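Local coordinates for glycosyl hydrolase, family 31/fibronectin type III domain protein (Clostridium perfringens, PDB 4P5Y) that binds N-acetylgalactosamine through a calcium-containing F5/8 type C (carbohydrate-binding module family 32-like) beta-sandwich domain, probably helping a family 31 glycoside hydrolase engage its glycans, at residues A[31-36]-A[53-58]. Residues are numbered along the deposited sequence; the frame is centred on the assembly and turned at random.
Sequences ATSEAD and HSAYQA. With NGA (2-acetamido-2-deoxy-beta-D-galactopyranose), chain B.
A35 places its CB 3.4 Å from the carbonyl O of S54 and 3.6 Å from CE2 of Y56, pointing toward 53-58 at the point where the two loops run almost perpendicular (94° between their touching parts). Its backbone N donates to the carbonyl O of H53 at 3.0 Å, a bent bond (138° at the hydrogen) that arrives from above the carbonyl plane. S33 supplies a second attachment: its OG, turned between the backbone N and the carbonyl carbon (chi1 62°), accepts the N-H of A55 almost straight at 2.8 Å, while its CB lies against the A55 methyl. Beyond A35, the side chains of D36 and Y56 cross at about a right angle, and the tyrosine OH donates to D36 OD2 on its syn lone pair at 2.6 Å; OD2 sits at the ring edge, in its plane. One face of Y56 meets the sugar, whose C5 lies 3.5 Å above the ring plane, over its centre, in the CH-pi arrangement familiar from galactose-type binding sites. H53 ND1 bonds to the carbonyl O of S54, which fixes the ring's rotation and directs NE2 to the sugar O4 in a weak hydrogen bond; R84, N89 and Y156 also bond the ligand. D36 and S54 thus act as second-shell residues, and the carboxylate probably polarises the phenol while holding the stacking ring in place.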
loop_
_atom_site.group_PDB
_atom_site.type_symbol
_atom_site.label_atom_id
_atom_site.label_comp_id
_atom_site.label_asym_id
_atom_site.label_seq_id
_atom_site.Cartn_x
_atom_site.Cartn_y
_atom_site.Cartn_z
ATOM N N ALA A 31 10.035 -2.434 -5.230
ATOM C CA ALA A 31 9.558 -1.083 -4.968
ATOM C C ALA A 31 10.406 -0.112 -5.773
ATOM O O ALA A 31 11.601 -0.356 -5.942
ATOM C CB ALA A 31 9.630 -0.767 -3.517
ATOM N N THR A 32 9.797 0.968 -6.278
ATOM C CA THR A 32 10.522 1.965 -7.067
ATOM C C THR A 32 11.805 2.410 -6.370
ATOM O O THR A 32 12.872 2.392 -6.955
ATOM C CB THR A 32 9.672 3.235 -7.357
ATOM O OG1 THR A 32 8.417 2.872 -7.936
ATOM C CG2 THR A 32 10.386 4.138 -8.308
ATOM N N SER A 33 11.694 2.818 -5.113
ATOM C CA SER A 33 12.874 3.149 -4.332
ATOM C C SER A 33 12.647 2.870 -2.837
ATOM O O SER A 33 11.533 2.565 -2.400
ATOM C CB SER A 33 13.277 4.612 -4.577
ATOM O OG SER A 33 12.258 5.517 -4.176
ATOM N N GLU A 34 13.723 2.940 -2.063
ATOM C CA GLU A 34 13.672 2.680 -0.635
ATOM C C GLU A 34 14.623 3.645 -0.008
ATOM O O GLU A 34 15.650 3.941 -0.591
ATOM C CB GLU A 34 14.086 1.247 -0.288
ATOM C CG GLU A 34 13.384 0.147 -1.061
ATOM C CD GLU A 34 13.939 -1.231 -0.732
ATOM O OE1 GLU A 34 14.876 -1.693 -1.429
ATOM O OE2 GLU A 34 13.438 -1.858 0.224
ATOM N N ALA A 35 14.297 4.144 1.172
ATOM C CA ALA A 35 15.156 5.116 1.816
ATOM C C ALA A 35 15.523 4.624 3.198
ATOM O O ALA A 35 14.775 3.841 3.808
ATOM C CB ALA A 35 14.474 6.470 1.897
ATOM N N ASP A 36 16.675 5.081 3.686
ATOM C CA ASP A 36 17.060 4.817 5.064
ATOM C C ASP A 36 17.001 3.317 5.350
ATOM O O ASP A 36 17.547 2.521 4.597
ATOM C CB ASP A 36 16.149 5.606 6.005
ATOM C CG ASP A 36 16.208 7.101 5.737
ATOM O OD1 ASP A 36 17.337 7.598 5.529
ATOM O OD2 ASP A 36 15.150 7.770 5.714
ATOM N N HIS A 53 9.452 3.225 3.059
ATOM C CA HIS A 53 9.517 4.634 2.687
ATOM C C HIS A 53 10.317 4.680 1.396
ATOM O O HIS A 53 11.291 3.933 1.248
ATOM C CB HIS A 53 10.176 5.464 3.795
ATOM C CG HIS A 53 9.890 6.933 3.724
ATOM N ND1 HIS A 53 10.293 7.723 2.670
ATOM C CD2 HIS A 53 9.267 7.761 4.595
ATOM C CE1 HIS A 53 9.919 8.971 2.888
ATOM N NE2 HIS A 53 9.292 9.021 4.048
ATOM N N SER A 54 9.898 5.516 0.452
ATOM C CA SER A 54 10.615 5.643 -0.816
ATOM C C SER A 54 11.671 6.740 -0.709
ATOM O O SER A 54 11.692 7.506 0.263
ATOM C CB SER A 54 9.648 5.927 -1.966
ATOM O OG SER A 54 8.979 7.162 -1.765
ATOM N N ALA A 55 12.555 6.814 -1.699
ATOM C CA ALA A 55 13.670 7.758 -1.631
ATOM C C ALA A 55 13.164 9.199 -1.676
ATOM O O ALA A 55 12.100 9.485 -2.236
ATOM C CB ALA A 55 14.665 7.501 -2.758
ATOM N N TYR A 56 13.922 10.106 -1.069
ATOM C CA TYR A 56 13.558 11.515 -1.078
ATOM C C TYR A 56 14.763 12.384 -1.382
ATOM O O TYR A 56 14.913 13.470 -0.828
ATOM C CB TYR A 56 12.920 11.923 0.257
ATOM C CG TYR A 56 13.667 11.448 1.488
ATOM C CD1 TYR A 56 14.689 12.210 2.050
ATOM C CD2 TYR A 56 13.347 10.250 2.088
ATOM C CE1 TYR A 56 15.369 11.780 3.170
ATOM C CE2 TYR A 56 14.017 9.812 3.208
ATOM C CZ TYR A 56 15.030 10.574 3.751
ATOM O OH TYR A 56 15.693 10.117 4.876
ATOM N N GLN A 57 15.622 11.906 -2.271
ATOM C CA GLN A 57 16.702 12.739 -2.786
ATOM C C GLN A 57 16.125 13.801 -3.731
ATOM O O GLN A 57 14.909 13.852 -3.944
ATOM C CB GLN A 57 17.751 11.883 -3.489
ATOM C CG GLN A 57 18.320 10.753 -2.620
ATOM C CD GLN A 57 18.697 11.212 -1.216
ATOM O OE1 GLN A 57 19.210 12.313 -1.027
ATOM N NE2 GLN A 57 18.435 10.364 -0.223
ATOM N N ALA A 58 16.980 14.656 -4.289
ATOM C CA ALA A 58 16.481 15.791 -5.063
ATOM C C ALA A 58 15.685 15.358 -6.292
ATOM O O ALA A 58 14.636 15.916 -6.570
ATOM C CB ALA A 58 17.625 16.699 -5.473
HETATM C C1 NGA B . 12.685 12.504 7.577
HETATM C C2 NGA B . 12.051 11.137 7.822
HETATM C C3 NGA B . 12.170 10.289 6.556
HETATM C C4 NGA B . 11.613 11.063 5.366
HETATM C C5 NGA B . 12.332 12.399 5.267
HETATM C C6 NGA B . 11.886 13.223 4.060
HETATM C C7 NGA B . 12.044 10.421 10.170
HETATM C C8 NGA B . 12.828 9.766 11.273
HETATM N N2 NGA B . 12.635 10.451 8.970
HETATM O O1 NGA B . 12.467 13.353 8.681
HETATM O O3 NGA B . 11.510 9.048 6.713
HETATM O O4 NGA B . 10.233 11.289 5.547
HETATM O O5 NGA B . 12.082 13.105 6.454
HETATM O O6 NGA B . 11.644 14.562 4.448
HETATM O O7 NGA B . 10.927 10.900 10.408
#